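Histone-lysine N-methyltransferase SETMAR (Homo sapiens, PDB 3F2K) methylates histone H3 and takes part in DNA double-strand break repair, its mariner-derived transposase domain binding DNA and retaining some nuclease activity. Local coordinates at residues V35-K40 with T76-A81; K100-I105 with Q138-K143. All coordinates share one frame; numbering follows the deposited sequence.

Interaction 1 lies near the centre of the transposase domain: 35-40 and 76-81 are neighbouring antiparallel strands of the RNase H-like sheet, held by backbone hydrogen bonds, with a magnesium ion at one end. Interaction 2 lies farther from the middle, its centre about 15 Å from that of interaction 1, and joins helix 98-115 to the start of helix 140-147. It too is largely buried, but no hydrogen bond passes directly between its segments; Ala102, Pro139, Thr140, the edge of Tyr101, Ile105 and the aliphatic part of Lys143 make the contact by packing. The two meet where helix 98-115 covers one face of the sheet, with Ile105 CG1 3.5 Å from Trp78 CH2 and Tyr101 packed against Glu39.

Interaction 1. Residues V35-K40 with T76-A81; sequences VTCDEK and TIWWSA. With MG (magnesium ion), chain D.
The carbonyl oxygen of Trp79 receives the N-H of Thr36 in a 2.8 Å bond, N to O, and is also met by the CA-H of Val35. Trp79 N returns a bond of 3.0 Å to Thr36 O, completing a hydrogen-bonded pair between two antiparallel strands of the RNase H-like fold. Toward the metal the ladder slackens: the bonds between Asp38 and Ile77 are weak, with Ile77 N 3.3 Å from Asp38 O. Trp79 CG lies between its backbone N and carbonyl carbon (chi1 56°), which brings the indole alongside Thr36, whose CG2 lies 3.7 Å from the centroid of the five-membered ring as a CH-pi contact over its face. The polar ends of this pair turn elsewhere, Trp79 NE1 to Thr164 and Thr36 OG1 to the carbonyl of Leu128. On the other side of the sheet Cys37 CB sits over the face of the Trp78 ring, 3.7 Å from CE3. Beside it Glu39 and Thr76 point the same way and share a water between OE2 and OG1; OE2 also bonds His135. Asp38 OD1 binds the magnesium ion at 2.2 Å, together with Asp130 and four waters. Glu39 acts from the second shell, OE1 accepting a bond from one metal-bound water. The second Asp38 oxygen, OD2, bonds Asn165, probably the asparagine that replaces the third aspartate of the transposase triad, and accepts a hydrogen bond from another metal-bound water, 2.6 Å from OD2.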
# COMPACT_ATOMS: atom_id res chain seq x y z
N VAL A 35 0.15 5.76 -6.39
CA VAL A 35 0.74 5.78 -5.06
C VAL A 35 -0.07 4.71 -4.29
O VAL A 35 -1.26 4.67 -4.40
CB VAL A 35 0.53 7.15 -4.37
CG1 VAL A 35 0.98 7.06 -2.95
CG2 VAL A 35 1.46 8.23 -5.09
N THR A 36 0.61 3.89 -3.52
CA THR A 36 -0.07 2.86 -2.80
C THR A 36 0.44 2.70 -1.37
O THR A 36 1.64 3.02 -1.05
CB THR A 36 0.00 1.51 -3.61
OG1 THR A 36 -1.03 0.61 -3.18
CG2 THR A 36 1.39 0.85 -3.57
N CYS A 37 -0.39 2.09 -0.53
CA CYS A 37 -0.00 1.99 0.88
C CYS A 37 -0.71 0.85 1.54
O CYS A 37 -1.64 0.29 0.95
CB CYS A 37 -0.37 3.28 1.60
SG CYS A 37 -2.12 3.54 1.80
N ASP A 38 -0.28 0.58 2.77
CA ASP A 38 -0.96 -0.33 3.67
C ASP A 38 -0.32 -0.19 5.03
O ASP A 38 0.85 0.26 5.20
CB ASP A 38 -0.89 -1.82 3.18
CG ASP A 38 -2.02 -2.69 3.79
OD1 ASP A 38 -3.02 -2.10 4.26
OD2 ASP A 38 -1.87 -3.92 3.77
N GLU A 39 -1.06 -0.69 5.99
CA GLU A 39 -0.66 -0.73 7.41
C GLU A 39 -0.24 -2.17 7.72
O GLU A 39 -0.83 -3.16 7.21
CB GLU A 39 -1.85 -0.28 8.29
CG GLU A 39 -2.21 1.25 8.25
CD GLU A 39 -3.18 1.62 7.09
OE1 GLU A 39 -3.55 0.74 6.30
OE2 GLU A 39 -3.59 2.80 7.05
N LYS A 40 0.77 -2.29 8.56
CA LYS A 40 1.10 -3.61 9.13
C LYS A 40 1.58 -3.50 10.59
O LYS A 40 2.36 -2.63 10.94
CB LYS A 40 2.20 -4.28 8.27
CG LYS A 40 2.90 -5.48 8.89
CD LYS A 40 3.82 -6.13 7.89
CE LYS A 40 4.60 -7.26 8.55
NZ LYS A 40 3.61 -8.36 8.57
N THR A 76 3.07 2.23 8.47
CA THR A 76 2.34 2.55 7.26
C THR A 76 3.47 2.96 6.28
O THR A 76 4.40 3.73 6.63
CB THR A 76 1.29 3.66 7.48
OG1 THR A 76 0.44 3.31 8.60
CG2 THR A 76 0.44 3.85 6.21
N ILE A 77 3.44 2.37 5.11
CA ILE A 77 4.38 2.68 4.04
C ILE A 77 3.62 3.12 2.80
O ILE A 77 2.59 2.53 2.40
CB ILE A 77 5.33 1.48 3.73
CG1 ILE A 77 6.41 1.92 2.69
CG2 ILE A 77 4.56 0.27 3.28
CD1 ILE A 77 7.46 0.85 2.36
N TRP A 78 4.14 4.16 2.17
CA TRP A 78 3.60 4.74 1.01
C TRP A 78 4.68 4.72 -0.08
O TRP A 78 5.80 5.19 0.13
CB TRP A 78 3.26 6.24 1.27
CG TRP A 78 2.34 6.49 2.48
CD1 TRP A 78 2.68 6.47 3.81
CD2 TRP A 78 0.99 6.82 2.42
NE1 TRP A 78 1.62 6.78 4.58
CE2 TRP A 78 0.54 6.98 3.75
CE3 TRP A 78 0.07 6.98 1.35
CZ2 TRP A 78 -0.77 7.27 4.05
CZ3 TRP A 78 -1.22 7.26 1.65
CH2 TRP A 78 -1.63 7.44 2.99
N TRP A 79 4.28 4.35 -1.28
CA TRP A 79 5.26 4.20 -2.38
C TRP A 79 4.62 4.14 -3.77
O TRP A 79 3.41 3.91 -3.94
CB TRP A 79 6.10 2.94 -2.14
CG TRP A 79 5.28 1.71 -1.98
CD1 TRP A 79 4.56 1.31 -0.89
CD2 TRP A 79 5.14 0.67 -2.96
NE1 TRP A 79 4.00 0.07 -1.11
CE2 TRP A 79 4.35 -0.36 -2.38
CE3 TRP A 79 5.67 0.50 -4.25
CZ2 TRP A 79 3.99 -1.54 -3.09
CZ3 TRP A 79 5.36 -0.70 -4.98
CH2 TRP A 79 4.49 -1.70 -4.37
N SER A 80 5.46 4.36 -4.80
CA SER A 80 5.03 4.19 -6.17
C SER A 80 6.08 3.33 -6.93
O SER A 80 7.14 2.95 -6.37
CB SER A 80 4.95 5.56 -6.82
OG SER A 80 6.27 6.07 -6.83
N ALA A 81 5.84 3.13 -8.22
CA ALA A 81 6.80 2.40 -9.04
C ALA A 81 8.16 3.11 -9.05
O ALA A 81 9.19 2.45 -9.29
CB ALA A 81 6.29 2.25 -10.50
MG MG D . -4.77 -3.02 5.23
O HOH W 1 -4.17 -4.95 4.35
O HOH W 2 -1.96 4.47 8.25
O HOH W 3 -5.40 -1.10 5.98
O HOH W 4 -3.61 -3.24 6.90
O HOH W 5 -6.46 -3.88 6.25

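Interaction 2. Residues K100-I105 with Q138-K143; sequences KYAQEI and QPTLQK
The first turn of helix 140-147 packs against helix 98-115, the helix that covers one face of the RNase H-like sheet, and Ala102 and Thr140 form the closest backbone approach, 4.6 Å between their CA atoms. Ala102 CB rests against Pro139, which follows a cis peptide bond at the N-cap position, with CG 4.0 Å away. Thr140 carries the inner side. Its OG1 lies in the plane of the Tyr101 ring at the edge, 3.4 Å from CD2, and is hydrogen-bonded to Ser98 and to the carbonyl of Pro134. Its methyl CG2, anti to the backbone N, touches both Tyr101 CD2 and, 3.7 Å away, Ile105 CD1. Tyr101 also stacks on His135, so an alanine here would probably open a gap beside Thr140 CG2 and leave the His135 ring without its stacking partner. At the outer side Lys143 CG, anti to the backbone N (chi1 -177°), lies 3.5 Å from Ala102 O and packs on Ile105 CG2; bends at chi2 and chi3 then keep CD and CE beside the same oxygen. The ammonium group forms a salt bridge with Asp106, and Lys143 NZ donates to a water at 2.7 Å that makes a weak bond to Gln103 OE1.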
# COMPACT_ATOMS: atom_id res chain seq x y z
N LYS A 100 -6.01 11.35 11.64
CA LYS A 100 -4.57 11.05 11.62
C LYS A 100 -4.17 10.68 10.17
O LYS A 100 -3.10 11.05 9.71
CB LYS A 100 -4.32 9.84 12.56
CG LYS A 100 -2.91 9.23 12.49
CD LYS A 100 -1.94 10.37 12.55
CE LYS A 100 -0.80 10.07 13.46
NZ LYS A 100 0.33 9.54 12.63
N TYR A 101 -4.97 9.83 9.54
CA TYR A 101 -4.62 9.35 8.16
C TYR A 101 -4.63 10.53 7.20
O TYR A 101 -3.73 10.58 6.31
CB TYR A 101 -5.59 8.29 7.73
CG TYR A 101 -5.23 7.53 6.50
CD1 TYR A 101 -4.19 6.58 6.53
CD2 TYR A 101 -5.96 7.71 5.33
CE1 TYR A 101 -3.91 5.80 5.44
CE2 TYR A 101 -5.66 6.94 4.16
CZ TYR A 101 -4.63 5.98 4.25
OH TYR A 101 -4.32 5.20 3.13
N ALA A 102 -5.56 11.48 7.37
CA ALA A 102 -5.53 12.73 6.55
C ALA A 102 -4.21 13.54 6.67
O ALA A 102 -3.66 13.99 5.64
CB ALA A 102 -6.80 13.62 6.79
N GLN A 103 -3.70 13.68 7.91
CA GLN A 103 -2.44 14.37 8.18
C GLN A 103 -1.28 13.59 7.57
O GLN A 103 -0.36 14.18 7.00
CB GLN A 103 -2.25 14.57 9.68
CG GLN A 103 -3.23 15.60 10.22
CD GLN A 103 -3.15 16.94 9.43
OE1 GLN A 103 -4.16 17.44 8.89
NE2 GLN A 103 -1.92 17.47 9.30
N GLU A 104 -1.37 12.26 7.59
CA GLU A 104 -0.34 11.43 6.98
C GLU A 104 -0.30 11.59 5.46
O GLU A 104 0.80 11.63 4.86
CB GLU A 104 -0.58 9.97 7.36
CG GLU A 104 -0.13 9.69 8.85
CD GLU A 104 1.38 9.94 9.16
OE1 GLU A 104 2.28 9.64 8.35
OE2 GLU A 104 1.68 10.43 10.28
N ILE A 105 -1.46 11.65 4.84
CA ILE A 105 -1.58 11.86 3.36
C ILE A 105 -0.97 13.22 3.00
O ILE A 105 -0.21 13.33 2.05
CB ILE A 105 -3.04 11.82 2.96
CG1 ILE A 105 -3.57 10.37 2.99
CG2 ILE A 105 -3.29 12.41 1.56
CD1 ILE A 105 -5.13 10.36 2.81
N GLN A 138 -14.31 10.77 6.24
CA GLN A 138 -13.84 12.13 6.34
C GLN A 138 -12.99 12.20 7.64
O GLN A 138 -13.33 11.52 8.68
CB GLN A 138 -15.05 13.07 6.40
CG GLN A 138 -15.88 13.20 5.14
CD GLN A 138 -15.11 13.71 3.91
OE1 GLN A 138 -13.90 14.04 3.98
NE2 GLN A 138 -15.85 13.80 2.76
N PRO A 139 -11.97 13.05 7.68
CA PRO A 139 -11.65 14.00 6.60
C PRO A 139 -10.63 13.54 5.59
O PRO A 139 -10.19 14.37 4.78
CB PRO A 139 -11.13 15.23 7.39
CG PRO A 139 -10.30 14.61 8.48
CD PRO A 139 -11.17 13.34 8.90
N THR A 140 -10.31 12.23 5.60
CA THR A 140 -9.48 11.63 4.54
C THR A 140 -10.02 11.94 3.13
O THR A 140 -9.23 12.30 2.24
CB THR A 140 -9.27 10.11 4.82
OG1 THR A 140 -8.40 10.01 5.94
CG2 THR A 140 -8.58 9.40 3.56
N LEU A 141 -11.32 11.72 2.87
CA LEU A 141 -11.83 11.94 1.54
C LEU A 141 -11.62 13.39 1.08
O LEU A 141 -11.14 13.65 -0.04
CB LEU A 141 -13.32 11.56 1.48
CG LEU A 141 -13.53 10.03 1.76
CD1 LEU A 141 -14.97 9.75 1.69
CD2 LEU A 141 -12.78 9.24 0.63
N GLN A 142 -11.96 14.33 1.94
CA GLN A 142 -11.71 15.74 1.59
C GLN A 142 -10.21 16.06 1.33
O GLN A 142 -9.90 16.82 0.42
CB GLN A 142 -12.28 16.66 2.65
CG GLN A 142 -12.28 18.13 2.08
CD GLN A 142 -12.81 19.13 3.07
OE1 GLN A 142 -12.18 19.42 4.10
NE2 GLN A 142 -13.96 19.66 2.75
N LYS A 143 -9.31 15.49 2.09
CA LYS A 143 -7.89 15.73 1.90
C LYS A 143 -7.47 15.27 0.51
O LYS A 143 -6.72 15.94 -0.19
CB LYS A 143 -7.12 14.98 2.97
CG LYS A 143 -5.56 15.22 2.91
CD LYS A 143 -5.23 16.71 2.95
CE LYS A 143 -5.60 17.32 4.29
NZ LYS A 143 -4.91 18.68 4.35
O HOH W 6 -5.21 19.78 6.76